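Local coordinates for protein UDP-N-Acetylenolpyruvylglucosamine Reductase (Thermus caldophilus, PDB 2GQU) that reduces UDP-N-acetylenolpyruvylglucosamine to UDP-N-acetylmuramate in bacterial cell wall formation, probably using NADPH and an FAD cofactor, at residues Gly122-Ala127 with Val165-Lys170; Val131-Asp136 with Gly160-Val165; Cys199-Pro204 with His232-Val237. All coordinates share one frame; numbering follows the deposited sequence.

Contact 1 (Gly122-Ala127 with Val165-Lys170)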
loop_
_atom_site.group_PDB
_atom_site.type_symbol
_atom_site.label_atom_id
_atom_site.label_comp_id
_atom_site.label_asym_id
_atom_site.label_seq_id
_atom_site.Cartn_x
_atom_site.Cartn_y
_atom_site.Cartn_z
ATOM N N GLY A 122 4.322 -4.972 14.068
ATOM C CA GLY A 122 5.414 -5.256 13.146
ATOM C C GLY A 122 5.275 -4.443 11.882
ATOM O O GLY A 122 4.191 -3.960 11.551
ATOM N N GLU A 123 6.382 -4.310 11.173
ATOM C CA GLU A 123 6.433 -3.522 9.940
ATOM C C GLU A 123 7.160 -4.319 8.869
ATOM O O GLU A 123 7.937 -5.230 9.173
ATOM C CB GLU A 123 7.123 -2.171 10.177
ATOM C CG GLU A 123 8.586 -2.257 10.582
ATOM C CD GLU A 123 9.208 -0.903 10.896
ATOM O OE1 GLU A 123 10.411 -0.743 10.612
ATOM O OE2 GLU A 123 8.507 -0.013 11.425
ATOM N N MET A 124 6.924 -3.962 7.617
ATOM C CA MET A 124 7.446 -4.743 6.494
ATOM C C MET A 124 8.969 -4.906 6.569
ATOM O O MET A 124 9.481 -5.978 6.281
ATOM C CB MET A 124 7.020 -4.129 5.163
ATOM C CG MET A 124 7.383 -4.962 3.965
ATOM S SD MET A 124 6.322 -6.423 3.855
ATOM C CE MET A 124 7.453 -7.771 4.184
ATOM N N ALA A 125 9.668 -3.846 6.982
ATOM C CA ALA A 125 11.124 -3.857 7.077
ATOM C C ALA A 125 11.603 -5.014 7.950
ATOM O O ALA A 125 12.643 -5.606 7.656
ATOM C CB ALA A 125 11.633 -2.536 7.632
ATOM N N ASP A 126 10.845 -5.327 9.011
ATOM C CA ASP A 126 11.191 -6.396 9.959
ATOM C C ASP A 126 11.149 -7.779 9.323
ATOM O O ASP A 126 11.775 -8.709 9.827
ATOM C CB ASP A 126 10.211 -6.460 11.146
ATOM C CG ASP A 126 10.129 -5.181 11.937
ATOM O OD1 ASP A 126 11.157 -4.476 12.057
ATOM O OD2 ASP A 126 9.021 -4.915 12.474
ATOM N N ALA A 127 10.383 -7.908 8.242
ATOM C CA ALA A 127 10.087 -9.207 7.628
ATOM C C ALA A 127 10.931 -9.466 6.385
ATOM O O ALA A 127 10.693 -10.436 5.648
ATOM C CB ALA A 127 8.586 -9.282 7.257
ATOM N N VAL A 165 11.375 -10.063 -3.285
ATOM C CA VAL A 165 11.974 -10.018 -1.939
ATOM C C VAL A 165 12.248 -11.420 -1.416
ATOM O O VAL A 165 11.678 -12.394 -1.912
ATOM C CB VAL A 165 11.067 -9.280 -0.901
ATOM C CG1 VAL A 165 10.736 -7.837 -1.359
ATOM C CG2 VAL A 165 9.803 -10.083 -0.614
ATOM N N ARG A 166 13.139 -11.493 -0.432
ATOM C CA ARG A 166 13.290 -12.668 0.416
ATOM C C ARG A 166 12.777 -12.293 1.797
ATOM O O ARG A 166 13.162 -11.271 2.376
ATOM C CB ARG A 166 14.750 -13.104 0.522
ATOM C CG ARG A 166 15.373 -13.588 -0.740
ATOM C CD ARG A 166 16.653 -14.289 -0.374
ATOM N NE ARG A 166 16.329 -15.466 0.431
ATOM C CZ ARG A 166 16.347 -16.722 -0.017
ATOM N NH1 ARG A 166 16.760 -16.988 -1.243
ATOM N NH2 ARG A 166 15.993 -17.718 0.789
ATOM N N LEU A 167 11.895 -13.121 2.333
ATOM C CA LEU A 167 11.292 -12.847 3.623
ATOM C C LEU A 167 12.092 -13.454 4.766
ATOM O O LEU A 167 12.746 -14.491 4.597
ATOM C CB LEU A 167 9.846 -13.373 3.638
ATOM C CG LEU A 167 8.882 -12.742 2.628
ATOM C CD1 LEU A 167 7.553 -13.492 2.593
ATOM C CD2 LEU A 167 8.654 -11.252 2.905
ATOM N N LYS A 168 11.994 -12.815 5.932
ATOM C CA LYS A 168 12.610 -13.283 7.168
ATOM C C LYS A 168 11.540 -13.978 7.999
ATOM O O LYS A 168 10.747 -13.317 8.665
ATOM C CB LYS A 168 13.187 -12.082 7.926
ATOM C CG LYS A 168 14.041 -12.421 9.138
ATOM C CD LYS A 168 14.758 -11.158 9.664
ATOM C CE LYS A 168 13.977 -10.453 10.763
ATOM N NZ LYS A 168 14.323 -8.991 10.898
ATOM N N LEU A 169 11.495 -15.307 7.925
ATOM C CA LEU A 169 10.483 -16.086 8.628
ATOM C C LEU A 169 11.104 -17.163 9.495
ATOM O O LEU A 169 12.243 -17.592 9.255
ATOM C CB LEU A 169 9.501 -16.715 7.633
ATOM C CG LEU A 169 8.885 -15.778 6.590
ATOM C CD1 LEU A 169 8.106 -16.598 5.586
ATOM C CD2 LEU A 169 7.976 -14.768 7.262
ATOM N N LYS A 170 10.340 -17.598 10.493
ATOM C CA LYS A 170 10.817 -18.558 11.487
ATOM C C LYS A 170 9.726 -19.569 11.788
ATOM O O LYS A 170 8.553 -19.210 11.925
ATOM C CB LYS A 170 11.251 -17.830 12.764
ATOM C CG LYS A 170 11.939 -18.710 13.826
ATOM C CD LYS A 170 13.277 -19.294 13.349
ATOM C CE LYS A 170 14.427 -18.294 13.450
ATOM N NZ LYS A 170 14.921 -18.154 14.853
HETATM O O HOH W 1 10.556 -11.535 10.661
#
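A short 3-10 segment, residues 124-127, sets its last carbonyl against strand 161-171 at the break in it, where Ala127 meets Leu167 and Lys168. Ala127 O accepts the backbone N-H of Lys168 at 2.7 Å with an N-H...O angle of 167°. The bond is nearly straight at the hydrogen, yet the donor stands 58° out of the carbonyl plane, so the oxygen is approached from above rather than on a lone pair. Leu167 closes in on the same oxygen twice: its CA makes a C-H...O contact with Ala127 O at 3.2 Å, and its CD2 methyl lies 3.5 Å from that atom. The segment carrying this oxygen owes its 3-10 character to two i-to-i+3 bonds, Asp126 N to Glu123 O and Ala127 N to Met124 O, and it leads directly into strand 128-135, the sheet neighbour of strand 161-171. The Asp126 carboxylate ties back the start of the segment, with OD2 taking Glu123 N from above its plane. On the exposed side, Lys168 NZ reaches Asp126 O at 2.8 Å, a weak bond. The lysine chain leaves anti to the backbone N and then bends at chi3 (93°), which turns CE and NZ toward that carbonyl. Water 1 makes a second link by donating to both Asp126 O and Lys168 O. On the buried side the Met124 side chain crosses that of Leu167 at about a right angle, methyl to methyl, with CE 3.9 Å from CD2; Met124 also packs on Ala112 of helix 109-114, and Leu167 on Val78 of strand 77-79.

Contact 2 (Val131-Asp136 with Gly160-Val165). With FAD (flavin-adenine dinucleotide), chain B.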
loop_
_atom_site.group_PDB
_atom_site.type_symbol
_atom_site.label_atom_id
_atom_site.label_comp_id
_atom_site.label_asym_id
_atom_site.label_seq_id
_atom_site.Cartn_x
_atom_site.Cartn_y
_atom_site.Cartn_z
ATOM N N VAL A 131 16.079 -7.555 -0.859
ATOM C CA VAL A 131 15.121 -6.909 -1.741
ATOM C C VAL A 131 15.786 -6.696 -3.096
ATOM O O VAL A 131 16.858 -6.084 -3.161
ATOM C CB VAL A 131 14.674 -5.529 -1.186
ATOM C CG1 VAL A 131 13.662 -4.857 -2.110
ATOM C CG2 VAL A 131 14.096 -5.648 0.235
ATOM N N GLU A 132 15.161 -7.193 -4.167
ATOM C CA GLU A 132 15.634 -6.903 -5.528
ATOM C C GLU A 132 14.964 -5.605 -5.977
ATOM O O GLU A 132 13.740 -5.467 -5.888
ATOM C CB GLU A 132 15.284 -8.044 -6.485
ATOM C CG GLU A 132 15.850 -7.826 -7.867
ATOM C CD GLU A 132 15.515 -8.947 -8.812
ATOM O OE1 GLU A 132 16.371 -9.835 -9.044
ATOM O OE2 GLU A 132 14.391 -8.936 -9.336
ATOM N N VAL A 133 15.770 -4.653 -6.460
ATOM C CA VAL A 133 15.251 -3.360 -6.916
ATOM C C VAL A 133 15.789 -3.100 -8.303
ATOM O O VAL A 133 16.998 -3.197 -8.521
ATOM C CB VAL A 133 15.671 -2.174 -5.983
ATOM C CG1 VAL A 133 15.136 -0.850 -6.489
ATOM C CG2 VAL A 133 15.184 -2.395 -4.551
ATOM N N PHE A 134 14.886 -2.765 -9.220
ATOM C CA PHE A 134 15.239 -2.380 -10.579
ATOM C C PHE A 134 15.355 -0.859 -10.635
ATOM O O PHE A 134 14.394 -0.152 -10.326
ATOM C CB PHE A 134 14.176 -2.879 -11.563
ATOM C CG PHE A 134 14.441 -2.491 -12.992
ATOM C CD1 PHE A 134 13.885 -1.324 -13.521
ATOM C CD2 PHE A 134 15.234 -3.294 -13.805
ATOM C CE1 PHE A 134 14.129 -0.947 -14.848
ATOM C CE2 PHE A 134 15.485 -2.928 -15.134
ATOM C CZ PHE A 134 14.930 -1.756 -15.650
ATOM N N HIS A 135 16.530 -0.369 -11.037
ATOM C CA HIS A 135 16.734 1.069 -11.218
ATOM C C HIS A 135 17.916 1.293 -12.160
ATOM O O HIS A 135 18.793 0.434 -12.270
ATOM C CB HIS A 135 16.906 1.798 -9.861
ATOM C CG HIS A 135 18.129 1.406 -9.094
ATOM N ND1 HIS A 135 19.309 2.121 -9.150
ATOM C CD2 HIS A 135 18.347 0.383 -8.236
ATOM C CE1 HIS A 135 20.204 1.541 -8.366
ATOM N NE2 HIS A 135 19.638 0.495 -7.786
ATOM N N ASP A 136 17.896 2.435 -12.846
ATOM C CA ASP A 136 18.909 2.771 -13.854
ATOM C C ASP A 136 19.104 1.629 -14.851
ATOM O O ASP A 136 20.230 1.357 -15.297
ATOM C CB ASP A 136 20.249 3.134 -13.207
ATOM C CG ASP A 136 20.127 4.221 -12.178
ATOM O OD1 ASP A 136 19.460 5.239 -12.457
ATOM O OD2 ASP A 136 20.720 4.049 -11.091
ATOM N N GLY A 160 13.451 3.581 -8.396
ATOM C CA GLY A 160 13.493 2.165 -8.026
ATOM C C GLY A 160 12.157 1.459 -8.010
ATOM O O GLY A 160 11.169 1.940 -7.413
ATOM N N ILE A 161 12.140 0.306 -8.671
ATOM C CA ILE A 161 10.994 -0.604 -8.637
ATOM C C ILE A 161 11.376 -1.865 -7.870
ATOM O O ILE A 161 12.287 -2.578 -8.274
ATOM C CB ILE A 161 10.559 -0.982 -10.066
ATOM C CG1 ILE A 161 10.270 0.297 -10.867
ATOM C CG2 ILE A 161 9.370 -1.945 -10.019
ATOM C CD1 ILE A 161 9.808 0.041 -12.296
ATOM N N VAL A 162 10.680 -2.132 -6.758
ATOM C CA VAL A 162 10.890 -3.377 -6.014
ATOM C C VAL A 162 10.295 -4.488 -6.874
ATOM O O VAL A 162 9.127 -4.416 -7.245
ATOM C CB VAL A 162 10.196 -3.317 -4.640
ATOM C CG1 VAL A 162 10.287 -4.655 -3.922
ATOM C CG2 VAL A 162 10.805 -2.161 -3.800
ATOM N N THR A 163 11.102 -5.502 -7.189
ATOM C CA THR A 163 10.662 -6.578 -8.100
ATOM C C THR A 163 10.458 -7.941 -7.412
ATOM O O THR A 163 9.612 -8.729 -7.824
ATOM C CB THR A 163 11.665 -6.743 -9.257
ATOM O OG1 THR A 163 12.997 -6.797 -8.724
ATOM C CG2 THR A 163 11.554 -5.561 -10.215
ATOM N N ARG A 164 11.214 -8.198 -6.352
ATOM C CA ARG A 164 11.157 -9.462 -5.631
ATOM C C ARG A 164 11.790 -9.257 -4.261
ATOM O O ARG A 164 12.660 -8.377 -4.102
ATOM C CB ARG A 164 11.942 -10.550 -6.391
ATOM C CG ARG A 164 11.157 -11.457 -7.290
ATOM C CD ARG A 164 12.112 -12.184 -8.286
ATOM N NE ARG A 164 11.567 -12.208 -9.638
ATOM C CZ ARG A 164 11.963 -11.408 -10.615
ATOM N NH1 ARG A 164 12.926 -10.545 -10.401
ATOM N NH2 ARG A 164 11.407 -11.483 -11.819
ATOM N N VAL A 165 11.375 -10.063 -3.285
ATOM C CA VAL A 165 11.974 -10.018 -1.939
ATOM C C VAL A 165 12.248 -11.420 -1.416
ATOM O O VAL A 165 11.678 -12.394 -1.912
ATOM C CB VAL A 165 11.067 -9.280 -0.901
ATOM C CG1 VAL A 165 10.736 -7.837 -1.359
ATOM C CG2 VAL A 165 9.803 -10.083 -0.614
HETATM P PA FAD B . 0.009 1.542 -3.882
HETATM O O1A FAD B . -0.320 0.982 -5.225
HETATM O O2A FAD B . -1.072 2.263 -3.188
HETATM O O5B FAD B . 1.275 2.484 -4.064
HETATM C C5B FAD B . 1.808 3.181 -2.938
HETATM C C4B FAD B . 3.232 3.652 -3.230
HETATM O O4B FAD B . 4.082 2.527 -3.418
HETATM C C3B FAD B . 3.367 4.509 -4.494
HETATM O O3B FAD B . 4.419 5.434 -4.281
HETATM C C2B FAD B . 3.747 3.481 -5.556
HETATM O O2B FAD B . 4.428 4.003 -6.690
HETATM C C1B FAD B . 4.653 2.589 -4.718
HETATM N N9A FAD B . 4.825 1.227 -5.234
HETATM C C8A FAD B . 3.877 0.252 -5.405
HETATM N N7A FAD B . 4.481 -0.862 -5.877
HETATM C C5A FAD B . 5.821 -0.614 -5.984
HETATM C C6A FAD B . 6.927 -1.380 -6.386
HETATM N N6A FAD B . 6.812 -2.644 -6.812
HETATM N N1A FAD B . 8.173 -0.790 -6.380
HETATM C C2A FAD B . 8.365 0.512 -5.975
HETATM N N3A FAD B . 7.295 1.272 -5.567
HETATM C C4A FAD B . 6.041 0.708 -5.573
HETATM N N1 FAD B . -0.834 0.728 5.722
HETATM C C2 FAD B . -0.077 0.470 6.847
HETATM O O2 FAD B . 1.085 0.794 6.842
HETATM N N3 FAD B . -0.628 -0.194 7.927
HETATM C C4 FAD B . -1.943 -0.603 7.901
HETATM O O4 FAD B . -2.398 -1.180 8.885
HETATM C C4X FAD B . -2.729 -0.336 6.773
HETATM N N5 FAD B . -4.054 -0.699 6.706
HETATM C C5X FAD B . -4.802 -0.431 5.582
HETATM C C6 FAD B . -6.132 -0.816 5.535
HETATM C C7 FAD B . -6.902 -0.550 4.415
HETATM C C7M FAD B . -8.333 -0.999 4.435
HETATM C C8 FAD B . -6.335 0.118 3.323
HETATM C C8M FAD B . -7.147 0.415 2.098
HETATM C C9 FAD B . -5.010 0.511 3.366
HETATM C C9A FAD B . -4.229 0.248 4.494
HETATM N N10 FAD B . -2.897 0.639 4.566
HETATM C C10 FAD B . -2.152 0.339 5.690
HETATM C "C1'" FAD B . -2.260 1.527 3.540
HETATM C "C2'" FAD B . -1.641 0.701 2.414
HETATM O "O2'" FAD B . -2.217 -0.603 2.350
HETATM C "C3'" FAD B . -0.104 0.648 2.497
HETATM O "O3'" FAD B . 0.513 1.919 2.387
HETATM C "C4'" FAD B . 0.464 -0.310 1.464
HETATM O "O4'" FAD B . 1.843 -0.578 1.718
HETATM C "C5'" FAD B . 0.277 0.200 0.041
HETATM O "O5'" FAD B . 0.634 -0.843 -0.851
HETATM P P FAD B . 0.023 -0.901 -2.326
HETATM O O1P FAD B . 0.553 -2.121 -3.027
HETATM O O2P FAD B . -1.464 -0.792 -2.320
HETATM O O3P FAD B . 0.723 0.402 -2.974
#
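The Arg164 guanidinium and the Glu132 carboxylate meet with their planes 85° apart: Glu132 OE2 sits at the guanidinium edge, near its plane, beside NH1. This is a salt bridge, although the modelled OE2 to NH1 separation of 2.4 Å is doubtfully short. Ile161 CD1 approaches the Phe134 ring obliquely, while Phe139 of strand 138-142 meets that ring edge-to-face. A third flat group, the FAD adenine, is read by backbone atoms: Val162 N donates to N1A and Val162 O accepts from N6A, both bonds of 2.9 Å.

The two segments are neighbouring antiparallel strands, and their register slips by one residue at a classic beta bulge. Phe134 and Ile161 form a regular hydrogen-bonded pair, N to O at 2.8 Å each way, and Val133 lies opposite Val162. Beyond them Glu132 faces two residues: its O accepts Thr163 N at 2.9 Å, whereas its N donates to Arg164 O at 2.8 Å. Thr163 has a helix-like psi of -30°, which brings its side chain to the same face as Arg164 and leaves both within reach of one carboxylate. Thr163 OG1 donates to Glu132 OE2 at 2.6 Å, using the oxygen's anti lone pair. Glu132 extends straight from its backbone to meet them. Its other oxygen, OE1, forms a salt bridge to Arg31 and Arg164 NH2 one to Glu68, so Glu132 lies between two arginines whose guanidinium groups come near each other. The opposite face is apolar: Val131 CG1 touches Val162 CG1 at 3.8 Å, and Val133 CG1 lies against Gly160 CA.

Contact 3 (Cys199-Pro204 with His232-Val237). With EPU (uridine-diphosphate-2(N-acetylglucosaminyl) butyric acid), chain C.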
loop_
_atom_site.group_PDB
_atom_site.type_symbol
_atom_site.label_atom_id
_atom_site.label_comp_id
_atom_site.label_asym_id
_atom_site.label_seq_id
_atom_site.Cartn_x
_atom_site.Cartn_y
_atom_site.Cartn_z
ATOM N N CYS A 199 -5.838 4.731 6.446
ATOM C CA CYS A 199 -5.689 5.990 7.168
ATOM C C CYS A 199 -5.252 7.109 6.241
ATOM O O CYS A 199 -4.215 7.004 5.596
ATOM C CB CYS A 199 -4.680 5.850 8.300
ATOM S SG CYS A 199 -5.381 5.054 9.727
ATOM N N ALA A 200 -6.048 8.175 6.171
ATOM C CA ALA A 200 -5.706 9.314 5.320
ATOM C C ALA A 200 -4.509 10.109 5.837
ATOM O O ALA A 200 -3.689 10.573 5.048
ATOM C CB ALA A 200 -6.917 10.235 5.148
ATOM N N PHE A 201 -4.433 10.273 7.155
ATOM C CA PHE A 201 -3.407 11.095 7.780
ATOM C C PHE A 201 -2.415 10.246 8.562
ATOM O O PHE A 201 -2.784 9.256 9.185
ATOM C CB PHE A 201 -4.036 12.171 8.682
ATOM C CG PHE A 201 -4.998 13.083 7.956
ATOM C CD1 PHE A 201 -6.375 12.875 8.022
ATOM C CD2 PHE A 201 -4.522 14.156 7.206
ATOM C CE1 PHE A 201 -7.253 13.713 7.330
ATOM C CE2 PHE A 201 -5.389 14.989 6.519
ATOM C CZ PHE A 201 -6.751 14.778 6.583
ATOM N N LYS A 202 -1.149 10.639 8.536
ATOM C CA LYS A 202 -0.184 9.993 9.419
ATOM C C LYS A 202 -0.445 10.404 10.869
ATOM O O LYS A 202 -0.937 11.493 11.120
ATOM C CB LYS A 202 1.245 10.331 9.015
ATOM C CG LYS A 202 1.481 11.760 8.586
ATOM C CD LYS A 202 2.964 12.019 8.262
ATOM C CE LYS A 202 3.582 10.961 7.354
ATOM N NZ LYS A 202 3.170 11.119 5.929
ATOM N N ASN A 203 -0.119 9.530 11.823
ATOM C CA ASN A 203 -0.259 9.882 13.239
ATOM C C ASN A 203 0.877 10.791 13.649
ATOM O O ASN A 203 2.036 10.469 13.363
ATOM C CB ASN A 203 -0.177 8.643 14.134
ATOM C CG ASN A 203 -1.418 7.799 14.104
ATOM O OD1 ASN A 203 -2.522 8.279 13.802
ATOM N ND2 ASN A 203 -1.258 6.522 14.455
ATOM N N PRO A 204 0.573 11.918 14.327
ATOM C CA PRO A 204 1.668 12.612 15.017
ATOM C C PRO A 204 2.282 11.652 16.046
ATOM O O PRO A 204 1.563 10.823 16.600
ATOM C CB PRO A 204 0.968 13.783 15.716
ATOM C CG PRO A 204 -0.364 13.944 15.023
ATOM C CD PRO A 204 -0.732 12.590 14.501
ATOM N N HIS A 232 -14.220 5.165 12.149
ATOM C CA HIS A 232 -12.834 5.534 12.471
ATOM C C HIS A 232 -12.544 6.869 11.782
ATOM O O HIS A 232 -12.701 6.999 10.568
ATOM C CB HIS A 232 -11.866 4.436 11.994
ATOM C CG HIS A 232 -10.464 4.562 12.527
ATOM N ND1 HIS A 232 -9.658 5.655 12.279
ATOM C CD2 HIS A 232 -9.704 3.697 13.248
ATOM C CE1 HIS A 232 -8.482 5.478 12.858
ATOM N NE2 HIS A 232 -8.482 4.294 13.450
ATOM N N GLY A 233 -12.145 7.857 12.570
ATOM C CA GLY A 233 -11.980 9.220 12.081
ATOM C C GLY A 233 -10.910 9.406 11.024
ATOM O O GLY A 233 -10.966 10.348 10.243
ATOM N N ASN A 234 -9.929 8.509 11.003
ATOM C CA ASN A 234 -8.839 8.623 10.028
ATOM C C ASN A 234 -9.166 7.932 8.705
ATOM O O ASN A 234 -8.356 7.928 7.786
ATOM C CB ASN A 234 -7.511 8.108 10.630
ATOM C CG ASN A 234 -6.281 8.801 10.042
ATOM O OD1 ASN A 234 -6.386 9.708 9.208
ATOM N ND2 ASN A 234 -5.093 8.377 10.494
ATOM N N PHE A 235 -10.363 7.366 8.589
ATOM C CA PHE A 235 -10.754 6.735 7.343
ATOM C C PHE A 235 -11.714 7.655 6.610
ATOM O O PHE A 235 -12.799 7.942 7.110
ATOM C CB PHE A 235 -11.406 5.373 7.584
ATOM C CG PHE A 235 -10.425 4.264 7.869
ATOM C CD1 PHE A 235 -9.718 4.225 9.069
ATOM C CD2 PHE A 235 -10.213 3.265 6.939
ATOM C CE1 PHE A 235 -8.807 3.198 9.328
ATOM C CE2 PHE A 235 -9.308 2.221 7.190
ATOM C CZ PHE A 235 -8.609 2.193 8.396
ATOM N N ILE A 236 -11.286 8.148 5.455
ATOM C CA ILE A 236 -12.208 8.800 4.538
ATOM C C ILE A 236 -12.685 7.720 3.610
ATOM O O ILE A 236 -11.870 6.986 3.022
ATOM C CB ILE A 236 -11.556 9.943 3.751
ATOM C CG1 ILE A 236 -11.324 11.142 4.671
ATOM C CG2 ILE A 236 -12.430 10.335 2.532
ATOM C CD1 ILE A 236 -10.369 12.188 4.101
ATOM N N VAL A 237 -14.006 7.606 3.493
ATOM C CA VAL A 237 -14.605 6.547 2.692
ATOM C C VAL A 237 -15.350 7.095 1.451
ATOM O O VAL A 237 -15.797 8.255 1.424
ATOM C CB VAL A 237 -15.494 5.602 3.565
ATOM C CG1 VAL A 237 -14.663 4.936 4.665
ATOM C CG2 VAL A 237 -16.677 6.354 4.177
HETATM N N1U EPU C . -10.264 5.600 18.147
HETATM C C2U EPU C . -11.162 6.651 18.456
HETATM N N3U EPU C . -11.800 7.303 17.481
HETATM C C4U EPU C . -11.553 7.060 16.183
HETATM C C5U EPU C . -10.627 6.101 15.794
HETATM C C6U EPU C . -9.936 5.404 16.775
HETATM O O2U EPU C . -11.444 6.898 19.645
HETATM O O4U EPU C . -12.172 7.700 15.313
HETATM C C1D EPU C . -9.266 5.207 19.146
HETATM C C2D EPU C . -9.354 3.688 19.157
HETATM O O2D EPU C . -10.453 3.230 19.958
HETATM C C3D EPU C . -8.014 3.269 19.706
HETATM C C4D EPU C . -7.090 4.448 19.412
HETATM O O4D EPU C . -7.895 5.530 18.925
HETATM O O3D EPU C . -8.154 3.080 21.118
HETATM C C5D EPU C . -6.072 4.070 18.342
HETATM O O5D EPU C . -6.804 3.649 17.191
HETATM P PA EPU C . -6.266 2.438 16.276
HETATM O O1A EPU C . -5.987 1.242 17.152
HETATM O O2A EPU C . -7.168 2.278 15.074
HETATM O O3A EPU C . -4.834 2.992 15.767
HETATM P PB EPU C . -4.528 4.290 14.846
HETATM O O1B EPU C . -3.339 4.991 15.463
HETATM O O2B EPU C . -5.786 5.079 14.538
HETATM C C1 EPU C . -2.777 2.965 13.427
HETATM C C2 EPU C . -2.302 2.912 11.983
HETATM C C3 EPU C . -3.168 1.953 11.190
HETATM C C4 EPU C . -3.000 0.561 11.797
HETATM C C5 EPU C . -3.423 0.577 13.274
HETATM C C6 EPU C . -3.065 -0.730 13.981
HETATM C C7 EPU C . -0.950 4.818 11.488
HETATM C C8 EPU C . -0.803 6.159 10.867
HETATM N N2 EPU C . -2.167 4.248 11.413
HETATM O O1 EPU C . -4.065 3.575 13.480
HETATM O O3 EPU C . -2.655 1.961 9.874
HETATM O O4 EPU C . -3.764 -0.407 11.076
HETATM O O5 EPU C . -2.783 1.644 13.986
HETATM O O6 EPU C . -1.681 -0.691 14.383
HETATM O O7 EPU C . 0.002 4.281 12.030
HETATM C C1E EPU C . -3.016 2.830 7.657
HETATM O O1E EPU C . -3.677 3.027 6.621
HETATM O O2E EPU C . -1.820 3.181 7.797
HETATM C C2E EPU C . -3.590 2.132 8.787
HETATM C C3E EPU C . -4.837 1.664 8.811
HETATM O O HOH W 2 -5.092 7.399 13.290
HETATM O O HOH W 3 -3.921 5.968 11.989
#
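Asn234, third residue of the type I beta turn from His232 to Phe235, pins the loop of Cys199 and Phe201 beside bound EPU, whose C2E-C3E double bond is that of the enolpyruvyl substrate. CB of Asn234 lies 3.8 Å from Cys199 SG. With CG anti to the backbone N (chi1 -151°), the amide is carried to the Phe201 backbone, where it is gripped twice: OD1 accepts Phe201 N at 2.9 Å, and ND2 donates to Phe201 O at 2.8 Å. OD1 also lies at the edge of the Phe201 ring, whose plane is only 6° from the amide plane. The other ND2 proton goes to water 2 or water 3, or is shared between them; water 2 donates on to EPU O2B, a diphosphate oxygen. The Asn234 carbonyl adds a backbone bond, accepting Ala200 N at 2.8 Å.

Cys199, probably the proton donor of the reaction, precedes these two anchored residues; its N donates to the EPU carboxylate oxygen O1E, and its sulfur lies obliquely beside the Phe235 ring, 3.9 Å from CE1. The uracil and Phe235 CE1 sandwich the His232 ring, whose NE2 donates to EPU O2A. Cys199 SG ends 3.6 Å from EPU C3E.

Contacts 1 and 2 share Val165 and follow strand 161-171 in succession, the 3-10 segment 124-127 meeting its later part and strand 128-135 its earlier part; their centres are 16 Å apart. Of the two, only contact 2 binds FAD, through its adenine; contact 1 stays about 7 Å away at the Met124 side chain, which is also about 9 Å from that of Arg152, probably an active-site residue. Contact 3 belongs to the substrate-binding region across the chain's centre from contact 2, its nearest atoms about 12 Å from contact 1 and about 18 Å from contact 2. FAD connects the regions, since the Phe235 side chain comes within about 4 Å of it.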